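Local coordinates for MccB protein (Escherichia coli, PDB 6OM4), which catalyses ATP-dependent attachment of an adenosine phosphoramidate to the peptide precursor of the Trojan-horse antibiotic microcin C7, as a ThiF/E1-family enzyme, at residues His98-Val109 / Ile307-Glu315; Asn193-His201 / Leu219-Arg229. All coordinates share one frame; numbering follows the deposited sequence.

How the interactions relate
Both interactions lie within the ThiF-family region, their centres 31 Å apart and their nearest atoms about 11 Å from each other. Interaction 2 is nested inside the chain loop that interaction 1 closes: 98-109 comes first, then 193-201 and 219-229, then 307-315. Interaction 1 joins helices 93-101 and 106-114 to the end of helix 292-311. Interaction 2 lays the loop between strands 186-191 and 208-211, both of the large mixed sheet, against helix 219-230. Interaction 1 thus brings together parts of the chain nearly 200 residues apart, away from the adenine site, whereas interaction 2 builds part of the pocket wall itself.

Interaction 1 (His98-Val109 / Ile307-Glu315); sequences HYQSYGANPVLV and IKFIGKYSE
Tyr313 pushes its ring between His98, Tyr99 and Tyr102, and its hydroxyl makes the direct polar link between the segments: His98 NE2 and Tyr313 OH are 2.8 Å apart. The oxygen meets the imidazole at its edge, in the ring plane, while the two rings stand nearly perpendicular, at 86°; either partner could supply the proton. Tyr99 CD1 lies over one face of the Tyr313 ring, toward its rim; the planes meet obliquely at 58°. Tyr99 CE1 is 3.5 Å from Tyr313 CE2. At the edge of Tyr313 comes Tyr102, whose CD2 is 4.0 Å from Tyr313 CE1; Ser314 CB sits over a face of the Tyr102 ring.

The chi1 of Tyr313, 64°, tucks CG between backbone N and carbonyl carbon and sends the ring into this aromatic group. Its CB meanwhile packs on Ala104 CB at 3.7 Å. Val109 CG1 lies over the centre of the Tyr99 ring and against Gly311 CA, where the lack of a side chain lets Val109 CA and Gly311 CA approach to 4.8 Å. Val109 CG2 is 3.7 Å from Gly311 O.

Two waters bridge the segments. One joins Tyr102 OH to Lys308 NZ, accepting from the lysine; the other donates to both Tyr102 O and Tyr313 O.

Behind the first shell, Gly103 is the C-prime residue of a Schellman motif, with Ala104 N bonded to Tyr99 O and Gly103 N to Gln100 O. Asn105 then caps helix 106-114, its OD1 accepting from Val107 N. Farther out, Lys25 makes a cation-pi contact with Tyr102, and Tyr99 also packs on Leu113. The result is an aromatic cluster between the Schellman-ended helix 93-101 and the turn that follows helix 292-311, with Val109 of helix 106-114 packed against it.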
loop_
_atom_site.group_PDB
_atom_site.type_symbol
_atom_site.label_atom_id
_atom_site.label_comp_id
_atom_site.label_asym_id
_atom_site.label_seq_id
_atom_site.Cartn_x
_atom_site.Cartn_y
_atom_site.Cartn_z
ATOM N N HIS A 98 8.009 2.306 11.940
ATOM C CA HIS A 98 7.040 1.404 11.365
ATOM C C HIS A 98 7.706 0.051 11.018
ATOM O O HIS A 98 7.245 -1.008 11.462
ATOM C CB HIS A 98 6.354 2.090 10.183
ATOM C CG HIS A 98 5.508 1.175 9.380
ATOM N ND1 HIS A 98 4.236 0.800 9.787
ATOM C CD2 HIS A 98 5.710 0.628 8.165
ATOM C CE1 HIS A 98 3.732 0.015 8.837
ATOM N NE2 HIS A 98 4.612 -0.108 7.845
ATOM N N TYR A 99 8.842 0.062 10.325
ATOM C CA TYR A 99 9.500 -1.231 9.930
ATOM C C TYR A 99 9.948 -2.007 11.187
ATOM O O TYR A 99 9.797 -3.235 11.254
ATOM C CB TYR A 99 10.641 -1.029 8.921
ATOM C CG TYR A 99 10.313 -0.148 7.727
ATOM C CD1 TYR A 99 9.087 -0.236 7.076
ATOM C CD2 TYR A 99 11.207 0.806 7.238
ATOM C CE1 TYR A 99 8.776 0.552 5.974
ATOM C CE2 TYR A 99 10.885 1.621 6.154
ATOM C CZ TYR A 99 9.649 1.529 5.540
ATOM O OH TYR A 99 9.324 2.380 4.500
ATOM N N GLN A 100 10.496 -1.308 12.178
ATOM C CA GLN A 100 11.001 -1.924 13.425
ATOM C C GLN A 100 9.853 -2.636 14.121
ATOM O O GLN A 100 10.033 -3.728 14.627
ATOM C CB GLN A 100 11.542 -0.903 14.424
ATOM C CG GLN A 100 12.863 -0.259 14.039
ATOM C CD GLN A 100 13.379 0.774 15.009
ATOM O OE1 GLN A 100 14.587 1.121 15.026
ATOM N NE2 GLN A 100 12.471 1.376 15.738
ATOM N N SER A 101 8.669 -2.011 14.081
ATOM C CA SER A 101 7.512 -2.525 14.779
ATOM C C SER A 101 7.010 -3.848 14.194
ATOM O O SER A 101 6.226 -4.518 14.888
ATOM C CB SER A 101 6.403 -1.506 14.853
ATOM O OG SER A 101 5.661 -1.409 13.635
ATOM N N TYR A 102 7.477 -4.247 13.009
ATOM C CA TYR A 102 7.185 -5.569 12.428
ATOM C C TYR A 102 8.341 -6.570 12.606
ATOM O O TYR A 102 8.261 -7.637 12.023
ATOM C CB TYR A 102 6.832 -5.415 10.953
ATOM C CG TYR A 102 5.452 -4.845 10.813
ATOM C CD1 TYR A 102 4.327 -5.664 10.887
ATOM C CD2 TYR A 102 5.258 -3.481 10.770
ATOM C CE1 TYR A 102 3.051 -5.131 10.838
ATOM C CE2 TYR A 102 3.982 -2.934 10.746
ATOM C CZ TYR A 102 2.873 -3.757 10.781
ATOM O OH TYR A 102 1.622 -3.189 10.714
ATOM N N GLY A 103 9.399 -6.208 13.337
ATOM C CA GLY A 103 10.529 -7.095 13.575
ATOM C C GLY A 103 11.546 -7.038 12.452
ATOM O O GLY A 103 12.439 -7.905 12.369
ATOM N N ALA A 104 11.491 -5.958 11.651
ATOM C CA ALA A 104 12.378 -5.789 10.491
ATOM C C ALA A 104 13.589 -4.916 10.851
ATOM O O ALA A 104 13.552 -4.112 11.755
ATOM C CB ALA A 104 11.622 -5.225 9.311
ATOM N N ASN A 105 14.695 -5.125 10.131
ATOM C CA ASN A 105 15.831 -4.184 10.117
ATOM C C ASN A 105 15.487 -3.038 9.176
ATOM O O ASN A 105 15.409 -3.247 7.977
ATOM C CB ASN A 105 17.128 -4.871 9.660
ATOM C CG ASN A 105 18.326 -3.959 9.669
ATOM O OD1 ASN A 105 18.215 -2.727 9.605
ATOM N ND2 ASN A 105 19.507 -4.578 9.723
ATOM N N PRO A 106 15.224 -1.810 9.688
ATOM C CA PRO A 106 14.713 -0.720 8.866
ATOM C C PRO A 106 15.680 -0.293 7.743
ATOM O O PRO A 106 15.242 0.131 6.655
ATOM C CB PRO A 106 14.487 0.410 9.884
ATOM C CG PRO A 106 15.439 0.106 11.005
ATOM C CD PRO A 106 15.466 -1.403 11.089
ATOM N N VAL A 107 16.987 -0.438 7.983
ATOM C CA VAL A 107 17.967 -0.053 6.939
ATOM C C VAL A 107 17.858 -1.012 5.741
ATOM O O VAL A 107 18.062 -0.560 4.579
ATOM C CB VAL A 107 19.409 0.050 7.476
ATOM C CG1 VAL A 107 20.417 0.383 6.383
ATOM C CG2 VAL A 107 19.522 1.058 8.610
ATOM N N LEU A 108 17.590 -2.313 5.965
ATOM C CA LEU A 108 17.464 -3.255 4.824
ATOM C C LEU A 108 16.157 -3.026 4.050
ATOM O O LEU A 108 16.138 -3.103 2.848
ATOM C CB LEU A 108 17.583 -4.700 5.296
ATOM C CG LEU A 108 18.858 -4.994 6.078
ATOM C CD1 LEU A 108 18.895 -6.461 6.510
ATOM C CD2 LEU A 108 20.084 -4.670 5.243
ATOM N N VAL A 109 15.064 -2.705 4.748
ATOM C CA VAL A 109 13.862 -2.305 4.045
ATOM C C VAL A 109 14.132 -1.073 3.176
ATOM O O VAL A 109 13.702 -1.000 1.992
ATOM C CB VAL A 109 12.709 -2.029 5.020
ATOM C CG1 VAL A 109 11.530 -1.458 4.251
ATOM C CG2 VAL A 109 12.344 -3.274 5.810
ATOM N N ILE A 307 4.764 -0.592 -0.877
ATOM C CA ILE A 307 5.881 -0.508 0.080
ATOM C C ILE A 307 6.116 -1.877 0.714
ATOM O O ILE A 307 7.257 -2.319 0.839
ATOM C CB ILE A 307 5.643 0.626 1.106
ATOM C CG1 ILE A 307 5.727 1.979 0.395
ATOM C CG2 ILE A 307 6.596 0.538 2.270
ATOM C CD1 ILE A 307 5.190 3.130 1.192
ATOM N N LYS A 308 5.054 -2.595 1.076
ATOM C CA LYS A 308 5.232 -3.939 1.676
ATOM C C LYS A 308 5.732 -4.939 0.638
ATOM O O LYS A 308 6.525 -5.787 0.975
ATOM C CB LYS A 308 3.943 -4.433 2.328
ATOM C CG LYS A 308 3.585 -3.623 3.558
ATOM C CD LYS A 308 2.204 -3.846 4.123
ATOM C CE LYS A 308 2.071 -3.067 5.426
ATOM N NZ LYS A 308 0.703 -3.137 5.984
ATOM N N PHE A 309 5.223 -4.850 -0.593
ATOM C CA PHE A 309 5.618 -5.809 -1.623
ATOM C C PHE A 309 7.136 -5.683 -1.848
ATOM O O PHE A 309 7.851 -6.677 -2.064
ATOM C CB PHE A 309 4.825 -5.539 -2.909
ATOM C CG PHE A 309 5.264 -6.350 -4.099
ATOM C CD1 PHE A 309 5.012 -7.711 -4.123
ATOM C CD2 PHE A 309 6.006 -5.796 -5.121
ATOM C CE1 PHE A 309 5.419 -8.484 -5.199
ATOM C CE2 PHE A 309 6.421 -6.580 -6.195
ATOM C CZ PHE A 309 6.132 -7.917 -6.227
ATOM N N ILE A 310 7.606 -4.460 -1.965
ATOM C CA ILE A 310 9.026 -4.178 -2.223
ATOM C C ILE A 310 9.848 -4.406 -0.950
ATOM O O ILE A 310 10.986 -4.943 -1.020
ATOM C CB ILE A 310 9.221 -2.745 -2.735
ATOM C CG1 ILE A 310 8.597 -2.573 -4.124
ATOM C CG2 ILE A 310 10.684 -2.322 -2.641
ATOM C CD1 ILE A 310 8.480 -1.148 -4.546
ATOM N N GLY A 311 9.323 -3.942 0.201
ATOM C CA GLY A 311 10.140 -3.912 1.435
ATOM C C GLY A 311 10.223 -5.243 2.168
ATOM O O GLY A 311 11.155 -5.442 2.996
ATOM N N LYS A 312 9.224 -6.105 1.955
ATOM C CA LYS A 312 9.212 -7.537 2.378
ATOM C C LYS A 312 9.094 -7.713 3.902
ATOM O O LYS A 312 9.301 -8.797 4.369
ATOM C CB LYS A 312 10.445 -8.295 1.840
ATOM C CG LYS A 312 10.547 -8.388 0.326
ATOM C CD LYS A 312 9.353 -9.026 -0.341
ATOM C CE LYS A 312 9.436 -9.009 -1.859
ATOM N NZ LYS A 312 10.017 -10.253 -2.421
ATOM N N TYR A 313 8.650 -6.694 4.644
ATOM C CA TYR A 313 8.655 -6.723 6.109
ATOM C C TYR A 313 7.293 -7.178 6.649
ATOM O O TYR A 313 7.170 -7.587 7.824
ATOM C CB TYR A 313 9.035 -5.359 6.657
ATOM C CG TYR A 313 8.060 -4.260 6.347
ATOM C CD1 TYR A 313 6.995 -3.968 7.188
ATOM C CD2 TYR A 313 8.219 -3.498 5.209
ATOM C CE1 TYR A 313 6.123 -2.934 6.906
ATOM C CE2 TYR A 313 7.335 -2.480 4.898
ATOM C CZ TYR A 313 6.279 -2.213 5.745
ATOM O OH TYR A 313 5.452 -1.174 5.433
ATOM N N SER A 314 6.278 -7.145 5.779
ATOM C CA SER A 314 4.894 -7.509 6.144
ATOM C C SER A 314 4.135 -7.819 4.857
ATOM O O SER A 314 4.488 -7.314 3.822
ATOM C CB SER A 314 4.238 -6.411 6.921
ATOM O OG SER A 314 2.943 -6.815 7.363
ATOM N N GLU A 315 3.134 -8.696 4.924
ATOM C CA GLU A 315 2.468 -9.168 3.699
ATOM C C GLU A 315 1.463 -8.114 3.220
ATOM O O GLU A 315 0.609 -7.659 3.996
ATOM C CB GLU A 315 1.858 -10.564 3.881
ATOM C CG GLU A 315 2.800 -11.673 3.407
ATOM C CD GLU A 315 2.385 -13.111 3.717
ATOM O OE1 GLU A 315 2.007 -13.388 4.887
ATOM O OE2 GLU A 315 2.439 -13.967 2.790
HETATM O O HOH W 1 0.977 -1.812 8.467
HETATM O O HOH W 2 9.387 -8.023 9.198
#

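Interaction 2 (Asn193-His201 / Leu219-Arg229); sequences NINDYTDLH and LINWVNKYCVR. With ND7 (5'-O-[(S)-amino(hydroxy)phosphoryl]adenosine), chain M.
With chi1 at 175°, CG anti to the backbone N, Tyr197 sends its ring along helix 219-230, and Tyr226, likewise anti at -180°, reaches back to Leu200 and His201. The edge of Tyr197 faces the five-membered ring of Trp222 in an offset edge-to-face pair, planes at 88°. Tyr197 CB also makes a CH-pi contact, 4.2 Å from that ring's centroid and almost on its normal. Tyr197 N and Asp196 C lie over the indole face as well. Tyr197 OH reaches the helix backbone, 3.3 Å from Tyr226 CA.

The Tyr226 ring receives Leu200 CB over one face, 3.7 Å from Tyr226 CD2, and turns its own edge to the face of His201. Closer to the nucleotide, Ile194 CG2 meets Leu219 CD1 at 3.8 Å, and Ile194 O lies in plane at the indole edge.

The Ile194 backbone reads the adenine of ND7: its N donates to N1 at 3.0 Å, and its O accepts from N6 at 2.8 Å. Leu219 CD2 also approaches N6. Apolar and aromatic contacts hold the loop to the helix, and so probably keep the Ile194 backbone in place to pair with the adenine edge.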
loop_
_atom_site.group_PDB
_atom_site.type_symbol
_atom_site.label_atom_id
_atom_site.label_comp_id
_atom_site.label_asym_id
_atom_site.label_seq_id
_atom_site.Cartn_x
_atom_site.Cartn_y
_atom_site.Cartn_z
ATOM N N ASN A 193 -1.141 7.535 -24.038
ATOM C CA ASN A 193 -2.483 7.076 -23.791
ATOM C C ASN A 193 -2.566 5.637 -24.313
ATOM O O ASN A 193 -2.369 5.395 -25.492
ATOM C CB ASN A 193 -3.534 7.955 -24.482
ATOM C CG ASN A 193 -4.953 7.726 -23.997
ATOM O OD1 ASN A 193 -5.220 7.794 -22.797
ATOM N ND2 ASN A 193 -5.884 7.546 -24.921
ATOM N N ILE A 194 -2.779 4.677 -23.417
ATOM C CA ILE A 194 -3.022 3.317 -23.837
ATOM C C ILE A 194 -4.468 3.182 -24.313
ATOM O O ILE A 194 -5.377 2.886 -23.523
ATOM C CB ILE A 194 -2.703 2.320 -22.726
ATOM C CG1 ILE A 194 -1.232 2.416 -22.346
ATOM C CG2 ILE A 194 -3.094 0.905 -23.156
ATOM C CD1 ILE A 194 -1.023 2.914 -20.979
ATOM N N ASN A 195 -4.653 3.315 -25.624
ATOM C CA ASN A 195 -5.987 3.193 -26.253
ATOM C C ASN A 195 -6.123 1.889 -27.060
ATOM O O ASN A 195 -7.208 1.620 -27.597
ATOM C CB ASN A 195 -6.301 4.417 -27.122
ATOM C CG ASN A 195 -5.309 4.672 -28.245
ATOM O OD1 ASN A 195 -4.376 3.903 -28.490
ATOM N ND2 ASN A 195 -5.524 5.766 -28.959
ATOM N N ASP A 196 -5.034 1.104 -27.169
ATOM C CA ASP A 196 -5.079 -0.237 -27.705
ATOM C C ASP A 196 -4.169 -1.117 -26.856
ATOM O O ASP A 196 -3.196 -0.637 -26.300
ATOM C CB ASP A 196 -4.625 -0.297 -29.166
ATOM C CG ASP A 196 -5.724 0.055 -30.174
ATOM O OD1 ASP A 196 -6.729 -0.747 -30.301
ATOM O OD2 ASP A 196 -5.600 1.143 -30.799
ATOM N N TYR A 197 -4.451 -2.419 -26.848
ATOM C CA TYR A 197 -3.665 -3.381 -26.108
ATOM C C TYR A 197 -2.168 -3.255 -26.401
ATOM O O TYR A 197 -1.317 -3.355 -25.496
ATOM C CB TYR A 197 -4.138 -4.803 -26.397
ATOM C CG TYR A 197 -3.268 -5.834 -25.753
ATOM C CD1 TYR A 197 -2.151 -6.347 -26.398
ATOM C CD2 TYR A 197 -3.551 -6.297 -24.478
ATOM C CE1 TYR A 197 -1.348 -7.295 -25.791
ATOM C CE2 TYR A 197 -2.782 -7.267 -23.879
ATOM C CZ TYR A 197 -1.655 -7.745 -24.515
ATOM O OH TYR A 197 -0.866 -8.660 -23.863
ATOM N N THR A 198 -1.838 -3.058 -27.676
ATOM C CA THR A 198 -0.477 -3.063 -28.161
ATOM C C THR A 198 0.365 -1.901 -27.597
ATOM O O THR A 198 1.580 -2.005 -27.473
ATOM C CB THR A 198 -0.498 -3.069 -29.702
ATOM O OG1 THR A 198 0.787 -3.558 -30.075
ATOM C CG2 THR A 198 -0.769 -1.718 -30.321
ATOM N N ASP A 199 -0.271 -0.811 -27.179
ATOM C CA ASP A 199 0.444 0.298 -26.565
ATOM C C ASP A 199 1.132 -0.090 -25.236
ATOM O O ASP A 199 2.012 0.600 -24.799
ATOM C CB ASP A 199 -0.500 1.483 -26.360
ATOM C CG ASP A 199 -0.946 2.098 -27.683
ATOM O OD1 ASP A 199 -0.197 1.982 -28.657
ATOM O OD2 ASP A 199 -2.061 2.647 -27.729
ATOM N N LEU A 200 0.716 -1.188 -24.594
ATOM C CA LEU A 200 1.344 -1.635 -23.328
ATOM C C LEU A 200 2.799 -2.066 -23.526
ATOM O O LEU A 200 3.583 -2.005 -22.581
ATOM C CB LEU A 200 0.501 -2.746 -22.709
ATOM C CG LEU A 200 -0.812 -2.262 -22.114
ATOM C CD1 LEU A 200 -1.766 -3.419 -21.854
ATOM C CD2 LEU A 200 -0.566 -1.479 -20.824
ATOM N N HIS A 201 3.185 -2.382 -24.776
ATOM C CA HIS A 201 4.582 -2.639 -25.095
ATOM C C HIS A 201 5.465 -1.404 -24.853
ATOM O O HIS A 201 6.682 -1.568 -24.774
ATOM C CB HIS A 201 4.733 -3.159 -26.548
ATOM C CG HIS A 201 4.081 -4.485 -26.752
ATOM N ND1 HIS A 201 4.590 -5.646 -26.206
ATOM C CD2 HIS A 201 2.946 -4.839 -27.394
ATOM C CE1 HIS A 201 3.788 -6.648 -26.493
ATOM N NE2 HIS A 201 2.787 -6.193 -27.230
ATOM N N LEU A 219 -9.489 -1.641 -19.872
ATOM C CA LEU A 219 -8.045 -1.441 -19.782
ATOM C C LEU A 219 -7.476 -2.421 -18.757
ATOM O O LEU A 219 -6.404 -2.990 -18.943
ATOM C CB LEU A 219 -7.754 -0.011 -19.347
ATOM C CG LEU A 219 -6.299 0.312 -19.069
ATOM C CD1 LEU A 219 -5.417 0.119 -20.276
ATOM C CD2 LEU A 219 -6.184 1.730 -18.568
ATOM N N ILE A 220 -8.191 -2.582 -17.647
ATOM C CA ILE A 220 -7.695 -3.455 -16.591
ATOM C C ILE A 220 -7.513 -4.867 -17.175
ATOM O O ILE A 220 -6.536 -5.567 -16.867
ATOM C CB ILE A 220 -8.601 -3.448 -15.349
ATOM C CG1 ILE A 220 -8.022 -4.331 -14.244
ATOM C CG2 ILE A 220 -10.043 -3.819 -15.664
ATOM C CD1 ILE A 220 -6.603 -3.954 -13.849
ATOM N N ASN A 221 -8.428 -5.276 -18.045
ATOM C CA ASN A 221 -8.320 -6.631 -18.678
ATOM C C ASN A 221 -7.077 -6.726 -19.565
ATOM O O ASN A 221 -6.344 -7.748 -19.525
ATOM C CB ASN A 221 -9.598 -7.000 -19.419
ATOM C CG ASN A 221 -10.808 -6.949 -18.524
ATOM O OD1 ASN A 221 -11.465 -5.907 -18.452
ATOM N ND2 ASN A 221 -11.051 -8.032 -17.798
ATOM N N TRP A 222 -6.809 -5.663 -20.336
ATOM C CA TRP A 222 -5.620 -5.596 -21.151
ATOM C C TRP A 222 -4.364 -5.679 -20.279
ATOM O O TRP A 222 -3.383 -6.377 -20.614
ATOM C CB TRP A 222 -5.554 -4.298 -21.943
ATOM C CG TRP A 222 -6.583 -4.150 -23.005
ATOM C CD1 TRP A 222 -7.392 -5.117 -23.532
ATOM C CD2 TRP A 222 -6.855 -2.937 -23.727
ATOM N NE1 TRP A 222 -8.136 -4.579 -24.555
ATOM C CE2 TRP A 222 -7.879 -3.235 -24.643
ATOM C CE3 TRP A 222 -6.352 -1.628 -23.658
ATOM C CZ2 TRP A 222 -8.389 -2.269 -25.518
ATOM C CZ3 TRP A 222 -6.890 -0.667 -24.489
ATOM C CH2 TRP A 222 -7.886 -0.993 -25.416
ATOM N N VAL A 223 -4.346 -4.841 -19.230
ATOM C CA VAL A 223 -3.148 -4.763 -18.357
ATOM C C VAL A 223 -2.873 -6.139 -17.738
ATOM O O VAL A 223 -1.778 -6.609 -17.693
ATOM C CB VAL A 223 -3.337 -3.670 -17.286
ATOM C CG1 VAL A 223 -2.210 -3.733 -16.273
ATOM C CG2 VAL A 223 -3.434 -2.284 -17.903
ATOM N N ASN A 224 -3.926 -6.762 -17.242
ATOM C CA ASN A 224 -3.858 -8.032 -16.599
ATOM C C ASN A 224 -3.219 -9.043 -17.564
ATOM O O ASN A 224 -2.254 -9.719 -17.211
ATOM C CB ASN A 224 -5.243 -8.456 -16.137
ATOM C CG ASN A 224 -5.253 -9.832 -15.501
ATOM O OD1 ASN A 224 -5.705 -10.829 -16.096
ATOM N ND2 ASN A 224 -4.692 -9.898 -14.326
ATOM N N LYS A 225 -3.771 -9.150 -18.781
ATOM C CA LYS A 225 -3.277 -10.140 -19.762
ATOM C C LYS A 225 -1.809 -9.858 -20.091
ATOM O O LYS A 225 -0.975 -10.794 -20.054
ATOM C CB LYS A 225 -4.183 -10.164 -21.003
ATOM C CG LYS A 225 -3.574 -10.818 -22.244
ATOM C CD LYS A 225 -4.566 -11.074 -23.378
ATOM C CE LYS A 225 -5.603 -12.134 -23.027
ATOM N NZ LYS A 225 -6.228 -12.755 -24.231
ATOM N N TYR A 226 -1.480 -8.584 -20.352
ATOM C CA TYR A 226 -0.134 -8.179 -20.685
ATOM C C TYR A 226 0.825 -8.547 -19.561
ATOM O O TYR A 226 1.916 -9.069 -19.837
ATOM C CB TYR A 226 -0.017 -6.684 -20.981
ATOM C CG TYR A 226 1.378 -6.235 -21.332
ATOM C CD1 TYR A 226 2.276 -5.870 -20.359
ATOM C CD2 TYR A 226 1.827 -6.250 -22.643
ATOM C CE1 TYR A 226 3.571 -5.490 -20.659
ATOM C CE2 TYR A 226 3.111 -5.841 -22.967
ATOM C CZ TYR A 226 4.008 -5.525 -21.971
ATOM O OH TYR A 226 5.270 -5.106 -22.304
ATOM N N CYS A 227 0.423 -8.289 -18.295
ATOM C CA CYS A 227 1.326 -8.486 -17.144
ATOM C C CYS A 227 1.531 -9.975 -16.862
ATOM O O CYS A 227 2.632 -10.379 -16.521
ATOM C CB CYS A 227 0.823 -7.775 -15.890
ATOM S SG CYS A 227 1.175 -5.997 -15.988
ATOM N N VAL A 228 0.497 -10.771 -17.068
ATOM C CA VAL A 228 0.661 -12.234 -16.980
ATOM C C VAL A 228 1.688 -12.675 -18.034
ATOM O O VAL A 228 2.604 -13.483 -17.738
ATOM C CB VAL A 228 -0.690 -12.952 -17.169
ATOM C CG1 VAL A 228 -0.489 -14.438 -17.343
ATOM C CG2 VAL A 228 -1.654 -12.708 -16.014
ATOM N N ARG A 229 1.506 -12.214 -19.276
ATOM C CA ARG A 229 2.401 -12.648 -20.377
ATOM C C ARG A 229 3.831 -12.136 -20.150
ATOM O O ARG A 229 4.816 -12.807 -20.500
ATOM C CB ARG A 229 1.883 -12.176 -21.742
ATOM C CG ARG A 229 0.602 -12.867 -22.205
ATOM C CD ARG A 229 -0.014 -12.370 -23.520
ATOM N NE ARG A 229 -1.101 -13.262 -23.970
ATOM C CZ ARG A 229 -1.564 -13.371 -25.227
ATOM N NH1 ARG A 229 -1.099 -12.590 -26.188
ATOM N NH2 ARG A 229 -2.497 -14.266 -25.518
HETATM O O1A ND7 M . -9.789 10.073 -13.657
HETATM P PA ND7 M . -8.823 9.757 -12.551
HETATM O O2A ND7 M . -8.738 10.730 -11.384
HETATM N N3A ND7 M . -9.329 8.238 -11.986
HETATM O "O5'" ND7 M . -7.330 9.579 -13.055
HETATM C "C5'" ND7 M . -7.138 8.658 -14.172
HETATM C "C4'" ND7 M . -5.814 9.107 -14.842
HETATM C "C3'" ND7 M . -6.081 10.430 -15.635
HETATM O "O3'" ND7 M . -5.152 11.407 -15.365
HETATM C "C2'" ND7 M . -6.162 9.880 -17.123
HETATM O "O2'" ND7 M . -5.600 10.872 -18.067
HETATM C "C1'" ND7 M . -5.381 8.792 -17.138
HETATM O "O4'" ND7 M . -5.479 8.153 -15.652
HETATM N N9 ND7 M . -5.757 7.723 -18.019
HETATM C C4 ND7 M . -4.937 7.096 -18.908
HETATM C C5 ND7 M . -5.664 6.139 -19.523
HETATM N N7 ND7 M . -6.917 6.163 -19.012
HETATM C C8 ND7 M . -6.949 7.112 -18.097
HETATM N N3 ND7 M . -3.640 7.298 -19.219
HETATM C C2 ND7 M . -3.081 6.544 -20.117
HETATM N N1 ND7 M . -3.780 5.600 -20.757
HETATM C C6 ND7 M . -5.037 5.371 -20.481
HETATM N N6 ND7 M . -5.773 4.341 -21.191
#